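ABC transporter, substrate binding protein (Aeropyrum pernix, PDB 3EAF) probably binds a small solute outside the cell and delivers it to a membrane ABC importer, and binds a magnesium ion. Local coordinates at residues 5-10 / 75-81; 102-106 / 296-300; 124-129 / 157-162; 178-182 / 205-211; 235-240 / 357-363. All coordinates share one frame; numbering follows the deposited sequence.

Contact 1 of 5, residues 5-10 / 75-81; sequences INVGLL and YGVIAII
N6 meets the turn at Y75 with its carboxamide: ND2 donates to Y75 O over 2.7 Å at an N-H...O angle of 169°, lying in the carbonyl plane on a lone pair, while that oxygen lies in the amide plane. CG stands beside the backbone N (chi1 -62°), which turns the amide toward the turn; OD1 is held by N51, so both ends fix its rotation. The backbone of N6 adds a bond from I78 N to N6 O, and a water accepts from N6 N and donates to G76 O.

I81 enters the other end of the ladder. Its N donates to G8 O at 2.8 Å and its O accepts from L10 N at the same length. I81 thus bonds to the residues on either side of L9, the parallel-sheet pattern. CG2 of I81 lies 3.8 Å from L9 CD1, and CG1 looks toward V7 CG1.

G8 sits between, with N bonded to A79 O at 3.0 Å. A side chain there would run tight against I80 CG1, and V77 CG1 packs at 3.6 Å from G8 N. The short strand axes, 4.5 Å apart at 27°, agree with neighbouring parallel strands. V7, L9 and I81 pack on helix 18-38, whereas L10, V77 and I80 pack on helix 61-74, the alpha/beta sandwich of a periplasmic-binding-protein lobe.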
# COMPACT_ATOMS: atom_id res chain seq x y z
N ILE A 5 -2.16 9.79 -24.02
CA ILE A 5 -3.17 9.94 -22.97
C ILE A 5 -2.58 10.72 -21.80
O ILE A 5 -1.37 10.68 -21.57
CB ILE A 5 -3.72 8.57 -22.48
CG1 ILE A 5 -2.59 7.70 -21.89
CG2 ILE A 5 -4.48 7.85 -23.61
CD1 ILE A 5 -3.07 6.48 -21.12
N ASN A 6 -3.44 11.45 -21.09
CA ASN A 6 -3.00 12.17 -19.89
C ASN A 6 -3.34 11.39 -18.62
O ASN A 6 -4.44 10.86 -18.47
CB ASN A 6 -3.62 13.57 -19.84
CG ASN A 6 -3.20 14.46 -21.01
OD1 ASN A 6 -2.12 14.29 -21.60
ND2 ASN A 6 -4.04 15.43 -21.33
N VAL A 7 -2.37 11.32 -17.71
CA VAL A 7 -2.52 10.57 -16.47
C VAL A 7 -2.04 11.41 -15.28
O VAL A 7 -0.93 11.94 -15.30
CB VAL A 7 -1.73 9.22 -16.54
CG1 VAL A 7 -1.72 8.51 -15.19
CG2 VAL A 7 -2.33 8.30 -17.62
N GLY A 8 -2.88 11.56 -14.27
CA GLY A 8 -2.50 12.27 -13.06
C GLY A 8 -1.65 11.42 -12.14
O GLY A 8 -1.83 10.21 -12.04
N LEU A 9 -0.69 12.06 -11.49
CA LEU A 9 0.12 11.41 -10.47
C LEU A 9 0.05 12.25 -9.19
O LEU A 9 0.70 13.29 -9.09
CB LEU A 9 1.58 11.24 -10.94
CG LEU A 9 2.60 10.70 -9.93
CD1 LEU A 9 2.19 9.34 -9.39
CD2 LEU A 9 3.98 10.62 -10.56
N LEU A 10 -0.76 11.79 -8.24
CA LEU A 10 -0.94 12.47 -6.97
C LEU A 10 -0.05 11.83 -5.91
O LEU A 10 -0.20 10.65 -5.60
CB LEU A 10 -2.42 12.41 -6.56
CG LEU A 10 -2.91 13.34 -5.45
CD1 LEU A 10 -3.14 14.75 -5.97
CD2 LEU A 10 -4.19 12.77 -4.85
N TYR A 75 -6.60 18.88 -17.77
CA TYR A 75 -5.88 17.87 -18.56
C TYR A 75 -6.75 16.77 -19.16
O TYR A 75 -6.29 16.02 -20.02
CB TYR A 75 -4.74 17.24 -17.74
CG TYR A 75 -3.64 18.21 -17.40
CD1 TYR A 75 -2.70 18.60 -18.36
CD2 TYR A 75 -3.54 18.75 -16.12
CE1 TYR A 75 -1.68 19.49 -18.04
CE2 TYR A 75 -2.53 19.65 -15.79
CZ TYR A 75 -1.61 20.01 -16.76
OH TYR A 75 -0.61 20.90 -16.44
N GLY A 76 -8.00 16.70 -18.72
CA GLY A 76 -8.88 15.60 -19.11
C GLY A 76 -8.23 14.23 -18.97
O GLY A 76 -8.27 13.42 -19.90
N VAL A 77 -7.63 13.96 -17.81
CA VAL A 77 -6.98 12.66 -17.58
C VAL A 77 -7.99 11.52 -17.69
O VAL A 77 -9.17 11.72 -17.43
CB VAL A 77 -6.24 12.59 -16.21
CG1 VAL A 77 -5.18 13.69 -16.10
CG2 VAL A 77 -7.22 12.66 -15.03
N ILE A 78 -7.52 10.33 -18.09
CA ILE A 78 -8.38 9.15 -18.13
C ILE A 78 -8.03 8.18 -17.01
O ILE A 78 -8.69 7.15 -16.83
CB ILE A 78 -8.35 8.40 -19.51
CG1 ILE A 78 -6.91 8.01 -19.90
CG2 ILE A 78 -9.00 9.26 -20.61
CD1 ILE A 78 -6.85 6.97 -21.00
N ALA A 79 -6.98 8.51 -16.26
CA ALA A 79 -6.53 7.70 -15.14
C ALA A 79 -5.71 8.56 -14.18
O ALA A 79 -5.09 9.54 -14.59
CB ALA A 79 -5.70 6.50 -15.64
N ILE A 80 -5.74 8.19 -12.90
CA ILE A 80 -4.93 8.83 -11.87
C ILE A 80 -4.24 7.77 -11.04
O ILE A 80 -4.87 6.79 -10.60
CB ILE A 80 -5.77 9.75 -10.94
CG1 ILE A 80 -6.33 10.94 -11.72
CG2 ILE A 80 -4.92 10.25 -9.76
CD1 ILE A 80 -7.47 11.67 -11.01
N ILE A 81 -2.94 7.96 -10.84
CA ILE A 81 -2.15 7.18 -9.90
C ILE A 81 -2.13 8.00 -8.62
O ILE A 81 -1.48 9.05 -8.55
CB ILE A 81 -0.72 6.93 -10.44
CG1 ILE A 81 -0.77 6.24 -11.82
CG2 ILE A 81 0.14 6.15 -9.41
CD1 ILE A 81 -1.37 4.82 -11.83
O HOH W 1 -6.12 11.71 -21.68

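Contact 2 of 5, residues 102-106 / 296-300; sequences YISAS and NVWLL
The carboxamide of N296 is the flat group of this contact, and I103 caps one of its faces: the methyl CG2 of I103 sits almost directly over N296 CG, 3.6 Å away, and touches CB and OD1 of the same residue at slightly longer range. At the amino end of the amide, ND2 reaches S104 O at 3.2 Å. That oxygen stands out of the amide plane, on the face that CG2 covers, and the N-H...O angle of 140° marks the bond as weak; the stronger polar partner of ND2 is the hydroxyl of Y24 in helix 18-38. CG of N296 lies beside its backbone N (chi1 -79°), which sends the amide toward the end of strand 102-104.

I103 is the apolar centre. Its CG1 also stands beside the backbone N, and the extended chain then carries CD1 to the helix, 3.9 Å from L300 CB and 4.2 Å from L299 CD2. With an alanine in place of N296, the S104 carbonyl and the Y24 hydroxyl would probably each lose a partner and I103 CG2 part of its cover.

Beyond the strand end, S104 OG donates to S106 O at 2.8 Å on a lone pair, pinning the turn. L299 also packs on Y341, a magnesium ligand. The strand axis and the helix axis approach to 8.9 Å, and their directions differ by 154°. This is a helix laid nearly antiparallel over a parallel sheet strand, a layer contact of the alpha/beta sandwich in a periplasmic-binding-protein lobe.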
# COMPACT_ATOMS: atom_id res chain seq x y z
N TYR A 102 -8.72 4.87 -11.22
CA TYR A 102 -7.98 5.41 -10.08
C TYR A 102 -7.23 4.28 -9.38
O TYR A 102 -7.85 3.40 -8.77
CB TYR A 102 -8.94 6.10 -9.11
CG TYR A 102 -8.33 7.23 -8.31
CD1 TYR A 102 -8.56 8.55 -8.67
CD2 TYR A 102 -7.53 6.98 -7.19
CE1 TYR A 102 -8.01 9.60 -7.95
CE2 TYR A 102 -6.97 8.03 -6.46
CZ TYR A 102 -7.22 9.34 -6.85
OH TYR A 102 -6.67 10.39 -6.14
N ILE A 103 -5.90 4.32 -9.48
CA ILE A 103 -5.04 3.31 -8.87
C ILE A 103 -4.25 3.96 -7.74
O ILE A 103 -3.42 4.85 -7.97
CB ILE A 103 -4.08 2.65 -9.90
CG1 ILE A 103 -4.88 2.05 -11.06
CG2 ILE A 103 -3.22 1.58 -9.20
CD1 ILE A 103 -4.05 1.66 -12.29
N SER A 104 -4.50 3.49 -6.52
CA SER A 104 -4.04 4.20 -5.33
C SER A 104 -3.03 3.44 -4.51
O SER A 104 -3.02 2.21 -4.47
CB SER A 104 -5.24 4.58 -4.45
OG SER A 104 -6.01 3.44 -4.11
N ALA A 105 -2.16 4.20 -3.85
CA ALA A 105 -1.35 3.70 -2.77
C ALA A 105 -2.20 3.29 -1.57
O ALA A 105 -1.84 2.38 -0.83
CB ALA A 105 -0.35 4.74 -2.35
N SER A 106 -3.34 3.95 -1.37
CA SER A 106 -4.31 3.50 -0.37
C SER A 106 -4.84 2.14 -0.76
O SER A 106 -5.30 1.95 -1.89
CB SER A 106 -5.48 4.47 -0.25
OG SER A 106 -6.49 3.89 0.57
N ASN A 296 1.98 0.28 -9.39
CA ASN A 296 0.74 0.99 -9.69
C ASN A 296 0.69 1.46 -11.14
O ASN A 296 -0.31 1.26 -11.83
CB ASN A 296 0.48 2.14 -8.70
CG ASN A 296 -0.08 1.64 -7.36
OD1 ASN A 296 -0.09 0.44 -7.09
ND2 ASN A 296 -0.55 2.57 -6.52
N VAL A 297 1.78 2.06 -11.60
CA VAL A 297 1.89 2.47 -13.00
C VAL A 297 1.83 1.24 -13.93
O VAL A 297 1.13 1.26 -14.95
CB VAL A 297 3.17 3.30 -13.24
CG1 VAL A 297 3.37 3.59 -14.72
CG2 VAL A 297 3.12 4.60 -12.42
N TRP A 298 2.54 0.18 -13.54
CA TRP A 298 2.61 -1.03 -14.36
C TRP A 298 1.23 -1.66 -14.55
O TRP A 298 0.92 -2.16 -15.64
CB TRP A 298 3.55 -2.07 -13.74
CG TRP A 298 4.13 -3.08 -14.71
CD1 TRP A 298 3.75 -3.30 -16.01
CD2 TRP A 298 5.18 -4.01 -14.43
NE1 TRP A 298 4.52 -4.30 -16.56
CE2 TRP A 298 5.40 -4.76 -15.61
CE3 TRP A 298 5.96 -4.29 -13.30
CZ2 TRP A 298 6.36 -5.77 -15.69
CZ3 TRP A 298 6.93 -5.29 -13.38
CH2 TRP A 298 7.12 -6.01 -14.58
N LEU A 299 0.42 -1.66 -13.50
CA LEU A 299 -0.95 -2.16 -13.60
C LEU A 299 -1.73 -1.39 -14.67
O LEU A 299 -2.47 -1.99 -15.44
CB LEU A 299 -1.67 -2.11 -12.24
CG LEU A 299 -3.11 -2.67 -12.21
CD1 LEU A 299 -3.11 -4.20 -12.39
CD2 LEU A 299 -3.83 -2.27 -10.93
N LEU A 300 -1.56 -0.07 -14.70
CA LEU A 300 -2.15 0.76 -15.74
C LEU A 300 -1.66 0.37 -17.15
O LEU A 300 -2.46 0.25 -18.08
CB LEU A 300 -1.87 2.25 -15.47
CG LEU A 300 -2.29 3.26 -16.53
CD1 LEU A 300 -3.81 3.31 -16.67
CD2 LEU A 300 -1.73 4.64 -16.20

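Contact 3 of 5, residues 124-129 / 157-162; sequences YSTQAC and SPIGAI
A single water joins S157 and S125, lying 2.7 Å from S157 OG and 3.1 Å from S125 OG. The hydroxyl of S125 also bonds to T381 of helix 377-382, so this buried oxygen has partners both on the water and on a third element. OG of S125 stands beside its backbone N (chi1 -52°), and from there it lies 3.4 Å from P158 CA, alongside the proline ring. S157 OG comes to the edge of the Y124 ring, near its plane, at 3.9 Å from CD1.

Away from the water, along the helices, the contact is made of small groups. CB of S125 and CB of A161 meet at 3.6 Å, and P158 CB fits over the first turn of helix 124-129, 3.7 Å from Y124 O. One turn further, A128 CB touches I162 CD1 at 3.8 Å; the extended isoleucine chain (chi2 166°) brings that methyl across. S125 and P158 are only 4.3 Å apart between CA atoms, a close approach consistent with the small side chains of S125, A128 and A161.

Helix 124-139 and helix 159-165 thus lie side by side. W204 of strand 202-205 packs against A128, P158 and I162 from the sheet, and helix 377-382 reaches C129 and A161.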
# COMPACT_ATOMS: atom_id res chain seq x y z
N TYR A 124 -6.35 -3.28 3.12
CA TYR A 124 -5.69 -3.15 4.43
C TYR A 124 -6.14 -4.14 5.50
O TYR A 124 -5.36 -4.55 6.35
CB TYR A 124 -5.90 -1.74 4.97
CG TYR A 124 -5.02 -0.66 4.40
CD1 TYR A 124 -5.54 0.60 4.12
CD2 TYR A 124 -3.66 -0.88 4.15
CE1 TYR A 124 -4.74 1.62 3.62
CE2 TYR A 124 -2.84 0.14 3.64
CZ TYR A 124 -3.40 1.39 3.37
OH TYR A 124 -2.62 2.40 2.86
N SER A 125 -7.43 -4.48 5.49
CA SER A 125 -8.00 -5.35 6.51
C SER A 125 -7.56 -6.81 6.32
O SER A 125 -7.08 -7.44 7.27
CB SER A 125 -9.53 -5.22 6.53
OG SER A 125 -9.92 -3.85 6.62
N THR A 126 -7.70 -7.32 5.10
CA THR A 126 -7.19 -8.64 4.71
C THR A 126 -5.69 -8.76 4.95
O THR A 126 -5.23 -9.80 5.43
CB THR A 126 -7.48 -8.93 3.22
OG1 THR A 126 -8.88 -8.77 2.97
CG2 THR A 126 -7.04 -10.34 2.84
N GLN A 127 -4.94 -7.71 4.62
CA GLN A 127 -3.51 -7.64 4.93
C GLN A 127 -3.27 -7.77 6.43
O GLN A 127 -2.46 -8.60 6.87
CB GLN A 127 -2.90 -6.33 4.40
CG GLN A 127 -2.72 -6.29 2.87
CD GLN A 127 -1.90 -5.10 2.39
OE1 GLN A 127 -2.30 -4.38 1.46
NE2 GLN A 127 -0.75 -4.89 3.00
N ALA A 128 -3.97 -6.95 7.22
CA ALA A 128 -3.83 -6.94 8.68
C ALA A 128 -4.15 -8.30 9.29
O ALA A 128 -3.40 -8.81 10.11
CB ALA A 128 -4.71 -5.86 9.30
N CYS A 129 -5.26 -8.89 8.86
CA CYS A 129 -5.70 -10.16 9.42
C CYS A 129 -4.77 -11.30 9.00
O CYS A 129 -4.56 -12.24 9.77
CB CYS A 129 -7.15 -10.45 9.05
SG CYS A 129 -8.32 -9.27 9.81
N SER A 157 -8.36 2.43 9.16
CA SER A 157 -9.05 1.65 8.12
C SER A 157 -9.35 0.18 8.46
O SER A 157 -10.51 -0.25 8.32
CB SER A 157 -8.36 1.78 6.76
OG SER A 157 -9.10 1.11 5.74
N PRO A 158 -8.34 -0.60 8.89
CA PRO A 158 -8.60 -2.02 9.17
C PRO A 158 -9.01 -2.31 10.63
O PRO A 158 -9.28 -3.47 10.96
CB PRO A 158 -7.25 -2.67 8.89
CG PRO A 158 -6.27 -1.65 9.34
CD PRO A 158 -6.91 -0.28 9.09
N ILE A 159 -9.05 -1.28 11.48
CA ILE A 159 -9.26 -1.48 12.93
C ILE A 159 -10.55 -2.24 13.26
O ILE A 159 -10.53 -3.23 14.00
CB ILE A 159 -9.14 -0.15 13.73
CG1 ILE A 159 -7.72 0.43 13.63
CG2 ILE A 159 -9.55 -0.33 15.20
CD1 ILE A 159 -6.59 -0.47 14.20
N GLY A 160 -11.66 -1.81 12.67
CA GLY A 160 -12.94 -2.53 12.87
C GLY A 160 -12.89 -4.00 12.50
O GLY A 160 -13.40 -4.86 13.23
N ALA A 161 -12.28 -4.30 11.35
CA ALA A 161 -12.16 -5.68 10.87
C ALA A 161 -11.22 -6.51 11.75
O ALA A 161 -11.47 -7.70 11.97
CB ALA A 161 -11.70 -5.71 9.41
N ILE A 162 -10.15 -5.88 12.25
CA ILE A 162 -9.26 -6.53 13.21
C ILE A 162 -10.02 -6.94 14.47
O ILE A 162 -9.88 -8.07 14.94
CB ILE A 162 -8.05 -5.65 13.58
CG1 ILE A 162 -7.07 -5.54 12.40
CG2 ILE A 162 -7.32 -6.22 14.79
CD1 ILE A 162 -6.04 -4.43 12.58
O HOH W 2 -9.28 -1.42 4.89

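Contact 4 of 5, residues 178-182 / 205-211; sequences DLPLR and CGNTISS
N207 ND2 donates to L179 O at 2.8 Å and 161°, the central bond here. L179 O lies in the plane of the amide, yet the donor stands 56° out of the carbonyl plane and so away from the lone-pair direction. The same nitrogen reaches S211 OG, also near the amide plane, at 3.2 Å.

Packed around this polar centre, L179 CD2 touches C205 SG at 3.7 Å and S211 CB at 3.8 Å. CG of L179 is anti to its backbone N (chi1 180°), which brings CD2 to 3.7 Å from N207 ND2. L181 CD1 meets T208 CG2 at 4.1 Å on the other flank.

A water then ties the two segments again, donating to L181 O and to T208 OG1, each at 2.7 Å, and bonding with S211 OG. In the next shell OD1 of N207 accepts from S155 OG and D149 N, which fixes the amide's rotation, while D149 holds L181 N and D19 of helix 18-38 binds T208 OG1.

The loop following strand 171-178 is therefore fastened to the end of strand 202-205 and the start of helix 209-222, with Y154 of helix 153-156 lying against L181 and T208.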
# COMPACT_ATOMS: atom_id res chain seq x y z
N ASP A 178 -3.88 5.73 21.11
CA ASP A 178 -3.91 6.82 20.14
C ASP A 178 -2.51 7.33 19.82
O ASP A 178 -2.02 8.28 20.45
CB ASP A 178 -4.82 7.96 20.66
CG ASP A 178 -5.30 8.89 19.56
OD1 ASP A 178 -4.70 8.93 18.46
OD2 ASP A 178 -6.31 9.60 19.79
N LEU A 179 -1.86 6.70 18.85
CA LEU A 179 -0.55 7.13 18.39
C LEU A 179 -0.72 8.05 17.18
O LEU A 179 -1.21 7.60 16.14
CB LEU A 179 0.34 5.93 18.04
CG LEU A 179 1.75 6.26 17.54
CD1 LEU A 179 2.65 6.71 18.68
CD2 LEU A 179 2.33 5.04 16.82
N PRO A 180 -0.33 9.33 17.32
CA PRO A 180 -0.51 10.27 16.22
C PRO A 180 0.30 9.88 14.98
O PRO A 180 1.38 9.31 15.10
CB PRO A 180 0.03 11.59 16.80
CG PRO A 180 -0.12 11.42 18.29
CD PRO A 180 0.25 9.98 18.51
N LEU A 181 -0.24 10.19 13.80
CA LEU A 181 0.50 10.01 12.55
C LEU A 181 1.82 10.80 12.57
O LEU A 181 2.84 10.35 12.03
CB LEU A 181 -0.36 10.44 11.35
CG LEU A 181 0.20 10.25 9.93
CD1 LEU A 181 0.18 8.78 9.51
CD2 LEU A 181 -0.59 11.12 8.94
N ARG A 182 1.79 11.97 13.21
CA ARG A 182 2.97 12.83 13.34
C ARG A 182 3.59 12.70 14.73
O ARG A 182 4.11 13.66 15.28
CB ARG A 182 2.60 14.29 13.08
CG ARG A 182 2.00 14.59 11.72
CD ARG A 182 1.20 15.89 11.77
NE ARG A 182 0.47 16.16 10.53
CZ ARG A 182 -0.74 15.67 10.24
NH1 ARG A 182 -1.37 14.87 11.09
NH2 ARG A 182 -1.31 15.98 9.08
N CYS A 205 0.45 -1.74 14.76
CA CYS A 205 0.52 -0.31 14.48
C CYS A 205 0.03 0.03 13.07
O CYS A 205 0.50 -0.55 12.10
CB CYS A 205 1.93 0.25 14.72
SG CYS A 205 1.99 2.05 14.62
N GLY A 206 -0.91 0.97 12.99
CA GLY A 206 -1.55 1.31 11.72
C GLY A 206 -1.04 2.55 11.00
O GLY A 206 -1.63 2.96 10.01
N ASN A 207 0.07 3.12 11.48
CA ASN A 207 0.63 4.35 10.92
C ASN A 207 1.82 4.09 9.97
O ASN A 207 2.20 2.94 9.76
CB ASN A 207 1.08 5.30 12.04
CG ASN A 207 -0.06 5.75 12.94
OD1 ASN A 207 -1.23 5.49 12.68
ND2 ASN A 207 0.30 6.45 14.02
N THR A 208 2.40 5.16 9.43
CA THR A 208 3.57 5.05 8.55
C THR A 208 4.85 4.79 9.36
O THR A 208 4.84 4.89 10.59
CB THR A 208 3.76 6.31 7.66
OG1 THR A 208 4.15 7.42 8.46
CG2 THR A 208 2.47 6.65 6.91
N ILE A 209 5.93 4.48 8.65
CA ILE A 209 7.19 4.04 9.25
C ILE A 209 7.75 4.96 10.34
O ILE A 209 8.41 4.48 11.26
CB ILE A 209 8.29 3.74 8.15
CG1 ILE A 209 9.50 3.03 8.76
CG2 ILE A 209 8.66 5.02 7.37
CD1 ILE A 209 10.47 2.43 7.75
N SER A 210 7.50 6.27 10.24
CA SER A 210 8.04 7.23 11.21
C SER A 210 7.55 6.96 12.63
O SER A 210 8.36 6.81 13.54
CB SER A 210 7.72 8.67 10.80
OG SER A 210 8.35 8.97 9.56
N SER A 211 6.24 6.91 12.82
CA SER A 211 5.71 6.65 14.15
C SER A 211 5.81 5.17 14.56
O SER A 211 6.03 4.88 15.73
CB SER A 211 4.27 7.17 14.29
OG SER A 211 3.42 6.59 13.33
O HOH W 3 3.51 7.97 11.05

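Contact 5 of 5, residues 235-240 / 357-363; sequences FDERSP and LGENGEL
L363 packs tightly against the F235 ring and the start of the D236-S239 turn, its CD2 only 3.5 Å from F235 CZ, while CD1 lies 3.7 Å from D236 O and near E237 CA. CG of L363 stands beside its backbone N (chi1 -63°), and the extended second torsion (chi2 -173°) carries the two methyls to separate partners. L357 supports the same ring from its CB, 4.0 Å from F235 CZ, and its CD1 rests on P240 CB at 3.7 Å. P240 closes the group, with CB 3.2 Å from G361 O and CG against L363 CD2. Were L363 cut back to an alanine, F235 CZ and P240 CG would probably lose their methyl partner and a gap would open beside the ring.

The other side of the hairpin is looser. E359, N360 and E362 are exposed and point no side chain into the contact; the turn from G358 to G361 is shaped from within, by the G361 N to G358 O bond and an Asx turn in which N360 OD1 accepts from E362 N.

On the helix side, D236 and S239 form a capping box. S239 OG lies over one face of the F235 ring, offset toward its rim, and R238 grips the D236 carboxylate side-on, its NH2 2.7 Å from D236 OD2; R289, an outside partner, pairs with the same oxygen. The chemistry thus divides: charges and caps lie on the helix side, and the join to the 357-363 hairpin rests on carbon contacts, which suggests that apolar packing, more than polar pairing, holds it.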
# COMPACT_ATOMS: atom_id res chain seq x y z
N PHE A 235 6.84 -0.26 7.82
CA PHE A 235 8.02 -1.12 7.90
C PHE A 235 8.64 -1.26 6.52
O PHE A 235 7.92 -1.50 5.54
CB PHE A 235 7.59 -2.50 8.40
CG PHE A 235 8.74 -3.42 8.79
CD1 PHE A 235 9.17 -3.48 10.11
CD2 PHE A 235 9.35 -4.25 7.85
CE1 PHE A 235 10.21 -4.33 10.49
CE2 PHE A 235 10.39 -5.11 8.21
CZ PHE A 235 10.82 -5.14 9.54
N ASP A 236 9.95 -1.05 6.44
CA ASP A 236 10.71 -1.31 5.20
C ASP A 236 12.20 -1.45 5.52
O ASP A 236 12.57 -1.68 6.68
CB ASP A 236 10.43 -0.27 4.08
CG ASP A 236 10.80 1.17 4.47
OD1 ASP A 236 11.93 1.40 4.95
OD2 ASP A 236 9.96 2.08 4.27
N GLU A 237 13.04 -1.29 4.50
CA GLU A 237 14.50 -1.48 4.60
C GLU A 237 15.17 -0.60 5.66
O GLU A 237 16.25 -0.95 6.16
CB GLU A 237 15.17 -1.26 3.23
CG GLU A 237 14.76 -2.26 2.14
CD GLU A 237 13.53 -1.85 1.36
OE1 GLU A 237 12.82 -0.91 1.78
OE2 GLU A 237 13.26 -2.46 0.30
N ARG A 238 14.54 0.53 5.99
CA ARG A 238 15.07 1.48 6.98
C ARG A 238 14.79 1.08 8.42
O ARG A 238 15.40 1.62 9.35
CB ARG A 238 14.49 2.88 6.73
CG ARG A 238 14.97 3.55 5.46
CD ARG A 238 14.11 4.76 5.11
NE ARG A 238 12.74 4.35 4.78
CZ ARG A 238 11.76 5.19 4.44
NH1 ARG A 238 11.97 6.50 4.39
NH2 ARG A 238 10.56 4.72 4.15
N SER A 239 13.87 0.13 8.61
CA SER A 239 13.37 -0.24 9.94
C SER A 239 14.43 -0.70 10.94
O SER A 239 14.35 -0.33 12.11
CB SER A 239 12.23 -1.27 9.83
OG SER A 239 11.07 -0.69 9.26
N PRO A 240 15.43 -1.51 10.51
CA PRO A 240 16.49 -1.87 11.46
C PRO A 240 17.19 -0.65 12.08
O PRO A 240 17.42 -0.61 13.29
CB PRO A 240 17.48 -2.67 10.61
CG PRO A 240 16.69 -3.17 9.45
CD PRO A 240 15.63 -2.14 9.19
N LEU A 357 12.31 -8.28 11.29
CA LEU A 357 13.52 -7.62 11.75
C LEU A 357 14.28 -8.66 12.57
O LEU A 357 13.93 -8.93 13.73
CB LEU A 357 13.18 -6.38 12.57
CG LEU A 357 14.31 -5.58 13.23
CD1 LEU A 357 15.43 -5.30 12.25
CD2 LEU A 357 13.76 -4.28 13.82
N GLY A 358 15.29 -9.26 11.96
CA GLY A 358 16.01 -10.39 12.55
C GLY A 358 16.81 -10.06 13.79
O GLY A 358 17.11 -8.89 14.06
N GLU A 359 17.18 -11.10 14.54
CA GLU A 359 17.99 -10.98 15.76
C GLU A 359 19.33 -10.30 15.50
O GLU A 359 19.85 -9.59 16.36
CB GLU A 359 18.22 -12.35 16.40
CG GLU A 359 16.94 -13.06 16.84
CD GLU A 359 16.41 -12.58 18.18
OE1 GLU A 359 17.18 -12.01 18.99
OE2 GLU A 359 15.20 -12.78 18.44
N ASN A 360 19.89 -10.52 14.31
CA ASN A 360 21.14 -9.88 13.90
C ASN A 360 20.95 -8.46 13.35
O ASN A 360 21.93 -7.81 12.95
CB ASN A 360 21.87 -10.75 12.87
CG ASN A 360 21.07 -10.95 11.58
OD1 ASN A 360 19.93 -10.50 11.45
ND2 ASN A 360 21.68 -11.64 10.62
N GLY A 361 19.70 -7.99 13.33
CA GLY A 361 19.37 -6.67 12.83
C GLY A 361 19.15 -6.61 11.33
O GLY A 361 18.93 -5.53 10.77
N GLU A 362 19.21 -7.76 10.67
CA GLU A 362 19.02 -7.82 9.24
C GLU A 362 17.61 -8.32 8.95
O GLU A 362 17.06 -9.09 9.72
CB GLU A 362 20.10 -8.70 8.59
CG GLU A 362 21.52 -8.08 8.74
CD GLU A 362 22.65 -8.96 8.23
OE1 GLU A 362 22.41 -9.85 7.37
OE2 GLU A 362 23.81 -8.74 8.69
N LEU A 363 17.02 -7.84 7.86
CA LEU A 363 15.67 -8.25 7.50
C LEU A 363 15.64 -9.66 6.92
O LEU A 363 16.50 -10.03 6.12
CB LEU A 363 15.01 -7.26 6.53
CG LEU A 363 14.78 -5.82 7.03
CD1 LEU A 363 13.98 -5.03 6.01
CD2 LEU A 363 14.08 -5.80 8.38

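Contacts 1 and 2 belong to one lobe and share its mixed sheet, where strands 79-82 and 101-104 are neighbours; their centres are 11 Å apart and I80 O lies 2.9 Å from I103 N, a probable hydrogen bond. Contacts 4 and 5 gather round the other sheet, 18 Å apart between centres and touching through I209. Contact 3 packs on that second sheet through W204 and also touches contact 2, where Y124 OH nears A105. Along the chain contacts 3 and 4 nest inside the loop closed by contact 2, and contact 5 crosses it, consistent with two lobes joined by several chain crossings, as in periplasmic binding proteins.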